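Local atomic coordinates of aerobactin synthase IucC (Klebsiella pneumoniae, PDB entry 6CN7), a protein that probably catalyses the attachment of a second N-acetyl-N-hydroxylysine to N-citryl-N-acetyl-N-hydroxylysine, the ATP-driven step that yields the siderophore aerobactin. Residues A21-Y25 / R54-L60; F536-R542 / E567-L573; L322-G328 / V351-P357; G251-L255 / N265-Q269. The protein carries 5 engineered substitutions. Numbering follows the deposited sequence.

Interaction 1: A21-Y25 / R54-L60; sequences AELEY and RGIWGWL
Build residues 21-25 as the last turn of a helix, then lay 54-60 beside it with the CA atoms of Ala21 and Leu60 5.4 Å apart and those of Tyr25 and Trp59 5.2 Å. Gly55 to Gly58 form a type I turn, closed by Gly58 N to Gly55 O (3.0 Å) and by Gly55 N to Trp59 O (3.0 Å), with Gly58 at positive phi (89°). The buried carboxylate of Glu24 is fully engaged: OE1 accepts from Arg54 NH1 (3.1 Å), OE2 from Arg54 NH2 (2.9 Å) in a salt bridge, and OE2 also from Ala31 N. Arg54 NH1 further donates to Gly58 O (2.6 Å). One water donates to Ala21 O (2.8 Å) and Glu24 OE1 (2.7 Å) and accepts from Leu60 N (2.9 Å). Tyr25, chi1 t, offers its ring face to the Trp59 edge (offset edge-to-face), the centroids of the Tyr25 ring and the Trp59 five-membered ring 5.8 Å apart, planes at 77°. This is a type I turn with a G1 bulge, docked on helix 4-25.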
loop_
_atom_site.group_PDB
_atom_site.type_symbol
_atom_site.label_atom_id
_atom_site.label_comp_id
_atom_site.label_asym_id
_atom_site.label_seq_id
_atom_site.Cartn_x
_atom_site.Cartn_y
_atom_site.Cartn_z
ATOM N N ALA A 21 3.923 14.092 31.143
ATOM C CA ALA A 21 4.396 13.373 32.321
ATOM C C ALA A 21 5.627 12.533 32.007
ATOM O O ALA A 21 6.580 12.508 32.793
ATOM C CB ALA A 21 3.279 12.495 32.883
ATOM N N GLU A 22 5.631 11.840 30.866
ATOM C CA GLU A 22 6.753 10.963 30.550
ATOM C C GLU A 22 7.984 11.766 30.137
ATOM O O GLU A 22 9.107 11.440 30.538
ATOM C CB GLU A 22 6.356 9.976 29.451
ATOM C CG GLU A 22 7.355 8.838 29.232
ATOM C CD GLU A 22 7.428 7.879 30.407
ATOM O OE1 GLU A 22 6.426 7.752 31.138
ATOM O OE2 GLU A 22 8.490 7.253 30.597
ATOM N N LEU A 23 7.797 12.819 29.337
ATOM C CA LEU A 23 8.934 13.646 28.944
ATOM C C LEU A 23 9.519 14.396 30.134
ATOM O O LEU A 23 10.722 14.675 30.155
ATOM C CB LEU A 23 8.522 14.630 27.848
ATOM C CG LEU A 23 8.184 14.015 26.488
ATOM C CD1 LEU A 23 7.555 15.050 25.580
ATOM C CD2 LEU A 23 9.422 13.426 25.833
ATOM N N GLU A 24 8.692 14.732 31.127
ATOM C CA GLU A 24 9.215 15.353 32.342
ATOM C C GLU A 24 9.974 14.334 33.181
ATOM O O GLU A 24 10.981 14.666 33.818
ATOM C CB GLU A 24 8.072 15.975 33.146
ATOM C CG GLU A 24 8.501 17.082 34.116
ATOM C CD GLU A 24 8.863 16.563 35.499
ATOM O OE1 GLU A 24 8.698 15.347 35.753
ATOM O OE2 GLU A 24 9.311 17.378 36.340
ATOM N N TYR A 25 9.507 13.085 33.188
ATOM C CA TYR A 25 10.226 12.021 33.878
ATOM C C TYR A 25 11.549 11.719 33.186
ATOM O O TYR A 25 12.543 11.405 33.848
ATOM C CB TYR A 25 9.354 10.770 33.953
ATOM C CG TYR A 25 10.016 9.614 34.662
ATOM C CD1 TYR A 25 10.298 9.682 36.016
ATOM C CD2 TYR A 25 10.357 8.456 33.977
ATOM C CE1 TYR A 25 10.904 8.631 36.670
ATOM C CE2 TYR A 25 10.964 7.399 34.625
ATOM C CZ TYR A 25 11.235 7.492 35.973
ATOM O OH TYR A 25 11.839 6.444 36.626
ATOM N N ARG A 54 3.256 13.734 42.361
ATOM C CA ARG A 54 4.479 13.072 41.924
ATOM C C ARG A 54 4.655 11.781 42.715
ATOM O O ARG A 54 4.718 11.805 43.949
ATOM C CB ARG A 54 5.692 13.988 42.096
ATOM C CG ARG A 54 6.923 13.498 41.346
ATOM C CD ARG A 54 8.130 14.406 41.531
ATOM N NE ARG A 54 8.016 15.671 40.806
ATOM C CZ ARG A 54 8.225 15.813 39.501
ATOM N NH1 ARG A 54 8.545 14.767 38.750
ATOM N NH2 ARG A 54 8.105 17.008 38.939
ATOM N N GLY A 55 4.729 10.657 42.002
ATOM C CA GLY A 55 4.833 9.358 42.628
ATOM C C GLY A 55 6.244 9.033 43.081
ATOM O O GLY A 55 7.176 9.829 42.966
ATOM N N ILE A 56 6.397 7.809 43.594
ATOM C CA ILE A 56 7.654 7.406 44.217
ATOM C C ILE A 56 8.784 7.273 43.204
ATOM O O ILE A 56 9.958 7.296 43.589
ATOM C CB ILE A 56 7.469 6.087 44.990
ATOM C CG1 ILE A 56 8.701 5.803 45.851
ATOM C CG2 ILE A 56 7.209 4.924 44.030
ATOM C CD1 ILE A 56 8.495 4.703 46.872
ATOM N N TRP A 57 8.471 7.124 41.918
ATOM C CA TRP A 57 9.507 7.045 40.898
ATOM C C TRP A 57 9.994 8.411 40.437
ATOM O O TRP A 57 10.982 8.479 39.700
ATOM C CB TRP A 57 8.993 6.260 39.691
ATOM C CG TRP A 57 8.833 4.801 39.969
ATOM C CD1 TRP A 57 7.687 4.154 40.317
ATOM C CD2 TRP A 57 9.861 3.808 39.932
ATOM N NE1 TRP A 57 7.935 2.816 40.496
ATOM C CE2 TRP A 57 9.265 2.577 40.265
ATOM C CE3 TRP A 57 11.230 3.840 39.648
ATOM C CZ2 TRP A 57 9.988 1.387 40.322
ATOM C CZ3 TRP A 57 11.946 2.661 39.708
ATOM C CH2 TRP A 57 11.324 1.450 40.039
ATOM N N GLY A 58 9.345 9.491 40.862
ATOM C CA GLY A 58 9.608 10.801 40.310
ATOM C C GLY A 58 8.757 11.141 39.109
ATOM O O GLY A 58 8.994 12.175 38.473
ATOM N N TRP A 59 7.774 10.308 38.784
ATOM C CA TRP A 59 6.937 10.482 37.606
ATOM C C TRP A 59 5.593 11.067 38.020
ATOM O O TRP A 59 4.989 10.611 38.997
ATOM C CB TRP A 59 6.753 9.141 36.897
ATOM C CG TRP A 59 5.737 9.150 35.811
ATOM C CD1 TRP A 59 5.785 9.855 34.647
ATOM C CD2 TRP A 59 4.523 8.393 35.772
ATOM N NE1 TRP A 59 4.670 9.596 33.888
ATOM C CE2 TRP A 59 3.879 8.700 34.556
ATOM C CE3 TRP A 59 3.915 7.490 36.649
ATOM C CZ2 TRP A 59 2.658 8.139 34.198
ATOM C CZ3 TRP A 59 2.701 6.932 36.289
ATOM C CH2 TRP A 59 2.086 7.259 35.075
ATOM N N LEU A 60 5.133 12.074 37.277
ATOM C CA LEU A 60 3.929 12.812 37.639
ATOM C C LEU A 60 2.662 12.043 37.282
ATOM O O LEU A 60 2.581 11.398 36.234
ATOM C CB LEU A 60 3.911 14.166 36.932
ATOM C CG LEU A 60 4.992 15.166 37.341
ATOM C CD1 LEU A 60 5.083 16.288 36.322
ATOM C CD2 LEU A 60 4.704 15.721 38.727
HETATM O O HOH W 1 7.029 13.207 35.438
#

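Interaction 2: F536-R542 / E567-L573; sequences FKPQIIR and EDLQNPL
Strands 539-541 and 568-570 make a small two-stranded antiparallel sheet, their axes 4.5 Å apart at closest and their N-to-C directions at 144°. Ile540 and Leu569 are the hydrogen-bonded pair, with Ile540 N to Leu569 O at 2.8 Å and Leu569 N to Ile540 O at 3.1 Å; Gln539-Gln570, whose side chains diverge, and Ile541-Asp568 are non-hydrogen-bonded pairs. The ladder is extended by Asn571 N to Pro538 O (3.2 Å) and, at the other end, by a weak bond from Arg542 N to Glu567 O (3.4 Å). Ile540 (m, t) and Leu569 (p, p) share one face, with Ile540 CB 4.2 Å from Leu569 CD1, while Ile541 and Asp568 share the opposite one. Ile540 also packs on Trp57, and Leu573 on helix 505-521. Phe536 CD2 lies 4.0 Å from Leu573 CB, with Leu573 CD2 over one ring face. Glu567 OE2 pairs with Arg542 NH1 (3.2 Å) by charge alone, though the place of NH1 is less certain. Asn571, chi1 t, links sheet to helix: ND2 donates to Leu535 O and to Lys537 O (3.1 Å), and as N-cap its OD1 accepts from Leu573 N at 3.1 Å.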
loop_
_atom_site.group_PDB
_atom_site.type_symbol
_atom_site.label_atom_id
_atom_site.label_comp_id
_atom_site.label_asym_id
_atom_site.label_seq_id
_atom_site.Cartn_x
_atom_site.Cartn_y
_atom_site.Cartn_z
ATOM N N PHE A 536 18.927 -3.319 45.400
ATOM C CA PHE A 536 18.746 -2.450 46.557
ATOM C C PHE A 536 19.835 -1.386 46.665
ATOM O O PHE A 536 20.032 -0.817 47.744
ATOM C CB PHE A 536 18.688 -3.287 47.835
ATOM C CG PHE A 536 17.508 -4.212 47.891
ATOM C CD1 PHE A 536 17.583 -5.487 47.353
ATOM C CD2 PHE A 536 16.317 -3.804 48.468
ATOM C CE1 PHE A 536 16.497 -6.337 47.399
ATOM C CE2 PHE A 536 15.230 -4.649 48.516
ATOM C CZ PHE A 536 15.318 -5.918 47.981
ATOM N N LYS A 537 20.549 -1.106 45.578
ATOM C CA LYS A 537 21.442 0.039 45.569
ATOM C C LYS A 537 20.616 1.319 45.698
ATOM O O LYS A 537 19.504 1.403 45.168
ATOM C CB LYS A 537 22.274 0.071 44.287
ATOM C CG LYS A 537 23.370 -0.993 44.209
ATOM C CD LYS A 537 24.203 -0.835 42.938
ATOM C CE LYS A 537 25.386 -1.799 42.885
ATOM N NZ LYS A 537 25.034 -3.126 42.302
ATOM N N PRO A 538 21.127 2.334 46.399
ATOM C CA PRO A 538 20.307 3.531 46.649
ATOM C C PRO A 538 19.884 4.267 45.394
ATOM O O PRO A 538 18.885 4.997 45.433
ATOM C CB PRO A 538 21.211 4.405 47.533
ATOM C CG PRO A 538 22.585 3.901 47.312
ATOM C CD PRO A 538 22.461 2.442 47.013
ATOM N N GLN A 539 20.598 4.105 44.285
ATOM C CA GLN A 539 20.266 4.781 43.041
ATOM C C GLN A 539 20.051 3.768 41.924
ATOM O O GLN A 539 20.499 2.620 41.998
ATOM C CB GLN A 539 21.365 5.771 42.630
ATOM C CG GLN A 539 21.500 6.985 43.543
ATOM C CD GLN A 539 22.540 6.800 44.633
ATOM O OE1 GLN A 539 23.254 5.798 44.666
ATOM N NE2 GLN A 539 22.634 7.776 45.530
ATOM N N ILE A 540 19.349 4.214 40.886
ATOM C CA ILE A 540 19.198 3.469 39.642
ATOM C C ILE A 540 19.835 4.293 38.533
ATOM O O ILE A 540 19.621 5.509 38.455
ATOM C CB ILE A 540 17.719 3.172 39.331
ATOM C CG1 ILE A 540 17.140 2.214 40.377
ATOM C CG2 ILE A 540 17.568 2.576 37.928
ATOM C CD1 ILE A 540 15.635 2.043 40.292
ATOM N N ILE A 541 20.621 3.637 37.685
ATOM C CA ILE A 541 21.273 4.312 36.569
ATOM C C ILE A 541 20.244 4.588 35.483
ATOM O O ILE A 541 19.353 3.770 35.221
ATOM C CB ILE A 541 22.445 3.464 36.040
ATOM C CG1 ILE A 541 23.498 3.283 37.140
ATOM C CG2 ILE A 541 23.064 4.112 34.800
ATOM C CD1 ILE A 541 24.611 2.311 36.789
ATOM N N ARG A 542 20.359 5.750 34.849
ATOM C CA ARG A 542 19.407 6.176 33.834
ATOM C C ARG A 542 19.862 5.764 32.437
ATOM O O ARG A 542 21.038 5.486 32.192
ATOM C CB ARG A 542 19.223 7.692 33.870
ATOM C CG ARG A 542 18.120 8.196 34.785
ATOM C CD ARG A 542 17.989 9.696 34.615
ATOM N NE ARG A 542 16.906 10.295 35.397
ATOM C CZ ARG A 542 17.031 10.767 36.633
ATOM N NH1 ARG A 542 18.194 10.710 37.270
ATOM N NH2 ARG A 542 15.982 11.301 37.245
ATOM N N GLU A 567 23.784 10.515 35.459
ATOM C CA GLU A 567 22.497 10.909 36.013
ATOM C C GLU A 567 21.783 9.675 36.540
ATOM O O GLU A 567 21.728 8.646 35.857
ATOM C CB GLU A 567 21.648 11.623 34.948
ATOM C CG GLU A 567 20.405 12.326 35.480
ATOM C CD GLU A 567 20.701 13.292 36.606
ATOM O OE1 GLU A 567 21.811 13.868 36.624
ATOM O OE2 GLU A 567 19.825 13.466 37.482
ATOM N N ASP A 568 21.243 9.778 37.753
ATOM C CA ASP A 568 20.621 8.643 38.418
ATOM C C ASP A 568 19.444 9.131 39.251
ATOM O O ASP A 568 19.386 10.293 39.659
ATOM C CB ASP A 568 21.629 7.893 39.299
ATOM C CG ASP A 568 22.321 8.803 40.297
ATOM O OD1 ASP A 568 22.024 10.016 40.308
ATOM O OD2 ASP A 568 23.166 8.304 41.071
ATOM N N LEU A 569 18.503 8.223 39.497
ATOM C CA LEU A 569 17.312 8.509 40.282
ATOM C C LEU A 569 17.218 7.527 41.442
ATOM O O LEU A 569 17.961 6.544 41.517
ATOM C CB LEU A 569 16.049 8.449 39.410
ATOM C CG LEU A 569 15.712 7.119 38.732
ATOM C CD1 LEU A 569 14.849 6.245 39.631
ATOM C CD2 LEU A 569 15.019 7.364 37.400
ATOM N N GLN A 570 16.289 7.803 42.352
ATOM C CA GLN A 570 16.197 7.050 43.596
ATOM C C GLN A 570 15.487 5.719 43.383
ATOM O O GLN A 570 14.515 5.626 42.629
ATOM C CB GLN A 570 15.464 7.865 44.661
ATOM C CG GLN A 570 16.311 8.970 45.265
ATOM C CD GLN A 570 15.587 9.735 46.354
ATOM O OE1 GLN A 570 14.374 9.605 46.521
ATOM N NE2 GLN A 570 16.332 10.536 47.105
ATOM N N ASN A 571 15.983 4.690 44.065
ATOM C CA ASN A 571 15.444 3.344 43.935
ATOM C C ASN A 571 14.332 3.136 44.954
ATOM O O ASN A 571 14.605 3.170 46.161
ATOM C CB ASN A 571 16.541 2.314 44.146
ATOM C CG ASN A 571 16.052 0.890 43.969
ATOM O OD1 ASN A 571 14.891 0.655 43.642
ATOM N ND2 ASN A 571 16.945 -0.067 44.174
ATOM N N PRO A 572 13.082 2.921 44.533
ATOM C CA PRO A 572 12.011 2.701 45.520
ATOM C C PRO A 572 12.257 1.524 46.451
ATOM O O PRO A 572 11.806 1.561 47.603
ATOM C CB PRO A 572 10.773 2.475 44.641
ATOM C CG PRO A 572 11.072 3.212 43.387
ATOM C CD PRO A 572 12.548 3.060 43.166
ATOM N N LEU A 573 12.950 0.476 45.998
ATOM C CA LEU A 573 13.225 -0.654 46.881
ATOM C C LEU A 573 14.125 -0.248 48.041
ATOM O O LEU A 573 13.999 -0.792 49.143
ATOM C CB LEU A 573 13.860 -1.803 46.095
ATOM C CG LEU A 573 12.894 -2.731 45.356
ATOM C CD1 LEU A 573 12.092 -1.977 44.310
ATOM C CD2 LEU A 573 13.653 -3.881 44.716
#

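Interaction 3: L322-G328 / V351-P357; sequences LGEPAAG and VIWRENP
Backbone bonds come first. Strands 326-328 and 351-355 lie antiparallel at 169°, their axes 4.8 Å apart at closest. Val351 N to Gly328 O is 3.1 Å and a weak return bond, Gly328 N to Val351 O, 2.8 Å; Trp353 N reaches Ala326 O at 3.0 Å, and Glu355 N reaches Gly323 O at 2.9 Å. Between these last two bonds Pro325 is an extra residue: Glu324 faces Arg354, Ala326 faces Trp353. A CA-H...O contact joins Glu324 CA to Trp353 O (3.4 Å). Among side-chain hydrogen bonds, Glu355 (chi1 t, chi2 t) reaches across extended so that OE1 accepts from Gly323 N (2.8 Å), while OE2 takes Trp360 NE1. Glu324 OE2 forms a salt bridge with Arg354 NE (3.5 Å); the stronger partner of Arg354 is Asp444. Apolar packing sets Ala326 CB against Trp353 CD1 (3.7 Å) and Leu322 CD1 against Pro357 CG (4.0 Å); Trp353 also packs on Trp180, Leu191 and Ile274. Strand 350-355 thus sits between 326-330 and 272-275 in the large antiparallel sheet of the IucA/IucC region.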
loop_
_atom_site.group_PDB
_atom_site.type_symbol
_atom_site.label_atom_id
_atom_site.label_comp_id
_atom_site.label_asym_id
_atom_site.label_seq_id
_atom_site.Cartn_x
_atom_site.Cartn_y
_atom_site.Cartn_z
ATOM N N LEU A 322 6.505 -20.890 27.059
ATOM C CA LEU A 322 5.821 -21.198 25.812
ATOM C C LEU A 322 6.846 -21.323 24.693
ATOM O O LEU A 322 7.668 -20.423 24.489
ATOM C CB LEU A 322 4.790 -20.116 25.489
ATOM C CG LEU A 322 3.649 -19.993 26.507
ATOM C CD1 LEU A 322 2.767 -18.796 26.204
ATOM C CD2 LEU A 322 2.814 -21.263 26.546
ATOM N N GLY A 323 6.800 -22.441 23.971
ATOM C CA GLY A 323 7.832 -22.782 23.018
ATOM C C GLY A 323 7.496 -22.389 21.586
ATOM O O GLY A 323 6.368 -22.047 21.245
ATOM N N GLU A 324 8.531 -22.445 20.743
ATOM C CA GLU A 324 8.421 -22.226 19.302
ATOM C C GLU A 324 8.757 -23.536 18.598
ATOM O O GLU A 324 9.926 -23.787 18.265
ATOM C CB GLU A 324 9.356 -21.107 18.845
ATOM C CG GLU A 324 8.973 -19.733 19.369
ATOM C CD GLU A 324 9.896 -18.637 18.871
ATOM O OE1 GLU A 324 10.902 -18.963 18.202
ATOM O OE2 GLU A 324 9.611 -17.451 19.147
ATOM N N PRO A 325 7.777 -24.411 18.353
ATOM C CA PRO A 325 8.108 -25.730 17.790
ATOM C C PRO A 325 8.527 -25.693 16.331
ATOM O O PRO A 325 9.268 -26.585 15.899
ATOM C CB PRO A 325 6.812 -26.527 17.982
ATOM C CG PRO A 325 5.739 -25.494 18.066
ATOM C CD PRO A 325 6.359 -24.308 18.734
ATOM N N ALA A 326 8.081 -24.707 15.555
ATOM C CA ALA A 326 8.368 -24.670 14.129
ATOM C C ALA A 326 8.696 -23.249 13.699
ATOM O O ALA A 326 8.143 -22.278 14.221
ATOM C CB ALA A 326 7.189 -25.205 13.305
ATOM N N ALA A 327 9.603 -23.143 12.731
ATOM C CA ALA A 327 10.020 -21.860 12.188
ATOM C C ALA A 327 10.496 -22.070 10.758
ATOM O O ALA A 327 10.827 -23.187 10.351
ATOM C CB ALA A 327 11.128 -21.223 13.032
ATOM N N GLY A 328 10.526 -20.981 9.995
ATOM C CA GLY A 328 10.961 -21.059 8.614
ATOM C C GLY A 328 11.290 -19.698 8.047
ATOM O O GLY A 328 10.791 -18.669 8.512
ATOM N N VAL A 351 7.841 -17.767 8.601
ATOM C CA VAL A 351 6.746 -18.050 9.523
ATOM C C VAL A 351 7.328 -18.624 10.806
ATOM O O VAL A 351 8.317 -19.362 10.779
ATOM C CB VAL A 351 5.716 -19.020 8.904
ATOM C CG1 VAL A 351 6.369 -20.353 8.560
ATOM C CG2 VAL A 351 4.531 -19.220 9.845
ATOM N N ILE A 352 6.704 -18.279 11.929
ATOM C CA ILE A 352 7.048 -18.827 13.234
ATOM C C ILE A 352 5.761 -19.286 13.901
ATOM O O ILE A 352 4.773 -18.545 13.931
ATOM C CB ILE A 352 7.774 -17.795 14.119
ATOM C CG1 ILE A 352 9.110 -17.401 13.486
ATOM C CG2 ILE A 352 7.991 -18.351 15.529
ATOM C CD1 ILE A 352 9.782 -16.221 14.162
ATOM N N TRP A 353 5.770 -20.508 14.428
ATOM C CA TRP A 353 4.634 -21.055 15.156
ATOM C C TRP A 353 4.940 -21.032 16.647
ATOM O O TRP A 353 5.998 -21.506 17.076
ATOM C CB TRP A 353 4.323 -22.477 14.692
ATOM C CG TRP A 353 3.869 -22.541 13.266
ATOM C CD1 TRP A 353 4.653 -22.714 12.161
ATOM C CD2 TRP A 353 2.522 -22.425 12.787
ATOM N NE1 TRP A 353 3.878 -22.716 11.026
ATOM C CE2 TRP A 353 2.567 -22.540 11.382
ATOM C CE3 TRP A 353 1.284 -22.236 13.408
ATOM C CZ2 TRP A 353 1.423 -22.472 10.590
ATOM C CZ3 TRP A 353 0.148 -22.169 12.619
ATOM C CH2 TRP A 353 0.225 -22.286 11.227
ATOM N N ARG A 354 4.020 -20.471 17.426
ATOM C CA ARG A 354 4.207 -20.289 18.856
ATOM C C ARG A 354 3.157 -21.066 19.634
ATOM O O ARG A 354 2.043 -21.298 19.156
ATOM C CB ARG A 354 4.124 -18.815 19.252
ATOM C CG ARG A 354 5.409 -18.043 19.066
ATOM C CD ARG A 354 5.289 -16.690 19.730
ATOM N NE ARG A 354 6.473 -15.862 19.540
ATOM C CZ ARG A 354 6.555 -14.593 19.922
ATOM N NH1 ARG A 354 7.671 -13.907 19.713
ATOM N NH2 ARG A 354 5.520 -14.005 20.509
ATOM N N GLU A 355 3.531 -21.452 20.848
ATOM C CA GLU A 355 2.650 -22.196 21.734
ATOM C C GLU A 355 1.648 -21.246 22.382
ATOM O O GLU A 355 2.037 -20.265 23.022
ATOM C CB GLU A 355 3.484 -22.917 22.790
ATOM C CG GLU A 355 2.844 -24.154 23.368
ATOM C CD GLU A 355 3.800 -24.935 24.244
ATOM O OE1 GLU A 355 4.990 -24.563 24.300
ATOM O OE2 GLU A 355 3.362 -25.919 24.876
ATOM N N ASN A 356 0.363 -21.533 22.202
ATOM C CA ASN A 356 -0.704 -20.751 22.813
ATOM C C ASN A 356 -0.847 -21.134 24.287
ATOM O O ASN A 356 -0.701 -22.306 24.636
ATOM C CB ASN A 356 -2.022 -20.998 22.071
ATOM C CG ASN A 356 -3.180 -20.167 22.603
ATOM O OD1 ASN A 356 -3.350 -20.006 23.811
ATOM N ND2 ASN A 356 -4.001 -19.657 21.693
ATOM N N PRO A 357 -1.113 -20.169 25.176
ATOM C CA PRO A 357 -1.302 -20.521 26.593
ATOM C C PRO A 357 -2.270 -21.669 26.835
ATOM O O PRO A 357 -2.040 -22.476 27.744
ATOM C CB PRO A 357 -1.818 -19.209 27.195
ATOM C CG PRO A 357 -1.155 -18.159 26.386
ATOM C CD PRO A 357 -1.053 -18.707 24.983
#

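Interaction 4: G251-L255 / N265-Q269; sequences GDLWL and NASRQ
Gly251 marks a corner in the chain, with phi/psi of 96/-156°, which lets strand 252-255 leave in a new direction from the strand before it; its N is held by Glu200. Asp252, chi1 m, points toward the other segment. Its OD2 collects three donors: Arg268 NE at 2.7 Å in a salt bridge, Arg268 NH2 at 3.2 Å more weakly, and Asn265 ND2 at 3.2 Å. Arg268 NH2 also donates to Ala193 O, so the guanidinium joins this turn to helix 188-195. Leu253 supplies both backbone ends of the link: its N donates to Ser267 OG (2.9 Å), and its O accepts from Ala266 N (3.0 Å). The pairing belongs to the large antiparallel sheet of the IucA/IucC family region, where strand 252-256 runs beside 262-265; here the second strand peels off as Asn265 OD1 accepts from Ser267 N (2.9 Å), an Asx turn, and also from Arg268 N (3.0 Å), making an Asx motif. Trp254 and Asn265 form the antiparallel non-hydrogen-bonded pair, CA atoms 4.7 Å apart, both side chains on one face. The indole, chi1 m, lies over Asn265 so that Asn265 CB sits 4.0 Å from the centroid of the six-membered ring, a CH-pi contact 20° off the normal. Leu255, chi1 t, places its CB 4.4 Å from Ala266 CB and also touches Asp129 and Cys133 of helix 128-133.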
loop_
_atom_site.group_PDB
_atom_site.type_symbol
_atom_site.label_atom_id
_atom_site.label_comp_id
_atom_site.label_asym_id
_atom_site.label_seq_id
_atom_site.Cartn_x
_atom_site.Cartn_y
_atom_site.Cartn_z
ATOM N N GLY A 251 -8.377 -20.371 4.577
ATOM C CA GLY A 251 -8.334 -20.881 5.929
ATOM C C GLY A 251 -9.074 -20.027 6.937
ATOM O O GLY A 251 -9.982 -19.253 6.622
ATOM N N ASP A 252 -8.652 -20.176 8.190
ATOM C CA ASP A 252 -9.338 -19.588 9.326
ATOM C C ASP A 252 -9.077 -18.087 9.407
ATOM O O ASP A 252 -8.214 -17.532 8.724
ATOM C CB ASP A 252 -8.888 -20.265 10.621
ATOM C CG ASP A 252 -9.323 -21.713 10.697
ATOM O OD1 ASP A 252 -10.320 -22.069 10.033
ATOM O OD2 ASP A 252 -8.668 -22.496 11.415
ATOM N N LEU A 253 -9.847 -17.433 10.275
ATOM C CA LEU A 253 -9.710 -16.010 10.535
ATOM C C LEU A 253 -8.788 -15.793 11.725
ATOM O O LEU A 253 -8.886 -16.494 12.737
ATOM C CB LEU A 253 -11.080 -15.387 10.807
ATOM C CG LEU A 253 -12.080 -15.402 9.650
ATOM C CD1 LEU A 253 -13.443 -14.902 10.112
ATOM C CD2 LEU A 253 -11.571 -14.557 8.492
ATOM N N TRP A 254 -7.895 -14.816 11.603
ATOM C CA TRP A 254 -6.873 -14.569 12.608
ATOM C C TRP A 254 -7.065 -13.192 13.230
ATOM O O TRP A 254 -7.614 -12.280 12.608
ATOM C CB TRP A 254 -5.470 -14.680 12.000
ATOM C CG TRP A 254 -5.125 -16.080 11.593
ATOM C CD1 TRP A 254 -5.415 -16.682 10.405
ATOM C CD2 TRP A 254 -4.433 -17.058 12.379
ATOM N NE1 TRP A 254 -4.944 -17.970 10.398
ATOM C CE2 TRP A 254 -4.337 -18.227 11.600
ATOM C CE3 TRP A 254 -3.885 -17.057 13.664
ATOM C CZ2 TRP A 254 -3.716 -19.383 12.063
ATOM C CZ3 TRP A 254 -3.270 -18.205 14.123
ATOM C CH2 TRP A 254 -3.189 -19.353 13.323
ATOM N N LEU A 255 -6.588 -13.054 14.465
ATOM C CA LEU A 255 -6.774 -11.852 15.264
ATOM C C LEU A 255 -5.414 -11.401 15.774
ATOM O O LEU A 255 -4.630 -12.220 16.264
ATOM C CB LEU A 255 -7.729 -12.125 16.428
ATOM C CG LEU A 255 -7.967 -11.019 17.452
ATOM C CD1 LEU A 255 -8.769 -9.887 16.840
ATOM C CD2 LEU A 255 -8.675 -11.593 18.665
ATOM N N ASN A 265 -5.719 -17.475 16.546
ATOM C CA ASN A 265 -6.757 -18.045 15.697
ATOM C C ASN A 265 -8.116 -17.811 16.344
ATOM O O ASN A 265 -8.374 -18.294 17.452
ATOM C CB ASN A 265 -6.511 -19.537 15.480
ATOM C CG ASN A 265 -7.381 -20.118 14.382
ATOM O OD1 ASN A 265 -8.545 -19.748 14.233
ATOM N ND2 ASN A 265 -6.816 -21.028 13.601
ATOM N N ALA A 266 -8.985 -17.068 15.655
ATOM C CA ALA A 266 -10.305 -16.751 16.180
ATOM C C ALA A 266 -11.377 -17.735 15.736
ATOM O O ALA A 266 -12.445 -17.785 16.358
ATOM C CB ALA A 266 -10.715 -15.337 15.756
ATOM N N SER A 267 -11.124 -18.514 14.684
ATOM C CA SER A 267 -12.117 -19.468 14.199
ATOM C C SER A 267 -12.079 -20.771 14.987
ATOM O O SER A 267 -13.131 -21.330 15.316
ATOM C CB SER A 267 -11.890 -19.750 12.713
ATOM O OG SER A 267 -11.961 -18.566 11.940
ATOM N N ARG A 268 -10.883 -21.268 15.300
ATOM C CA ARG A 268 -10.724 -22.560 15.958
ATOM C C ARG A 268 -9.580 -22.463 16.957
ATOM O O ARG A 268 -8.439 -22.194 16.571
ATOM C CB ARG A 268 -10.455 -23.665 14.931
ATOM C CG ARG A 268 -11.510 -23.763 13.833
ATOM C CD ARG A 268 -11.194 -24.905 12.883
ATOM N NE ARG A 268 -9.855 -24.779 12.311
ATOM C CZ ARG A 268 -9.099 -25.798 11.924
ATOM N NH1 ARG A 268 -9.532 -27.050 12.050
ATOM N NH2 ARG A 268 -7.895 -25.570 11.415
ATOM N N GLN A 269 -9.884 -22.681 18.236
ATOM C CA GLN A 269 -8.905 -22.520 19.313
ATOM C C GLN A 269 -8.013 -23.758 19.339
ATOM O O GLN A 269 -8.327 -24.766 19.974
ATOM C CB GLN A 269 -9.607 -22.302 20.646
#

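Overall arrangement
From the N terminus, interaction 1 closes the span from the end of helix 4-25 round the first three strands of the meander. Interaction 4 closes a short loop round strands 252-256 and 262-265, interaction 3 a longer one that contains helix 344-348, and interaction 2 the final one near the C terminus. All four are in series; none nests or crosses. Interactions 3 and 4 reach the same large sheet, with strand 272-275 between their strands, their centres 16 Å apart. Interactions 1 and 2 lie on the other side of the chain's centre and touch: Trp57 packs on Ile540 and Pro572, and Tyr25 on Leu569, joining the C-terminal ribbon to the end of helix 4-25 and the turn at 54-60.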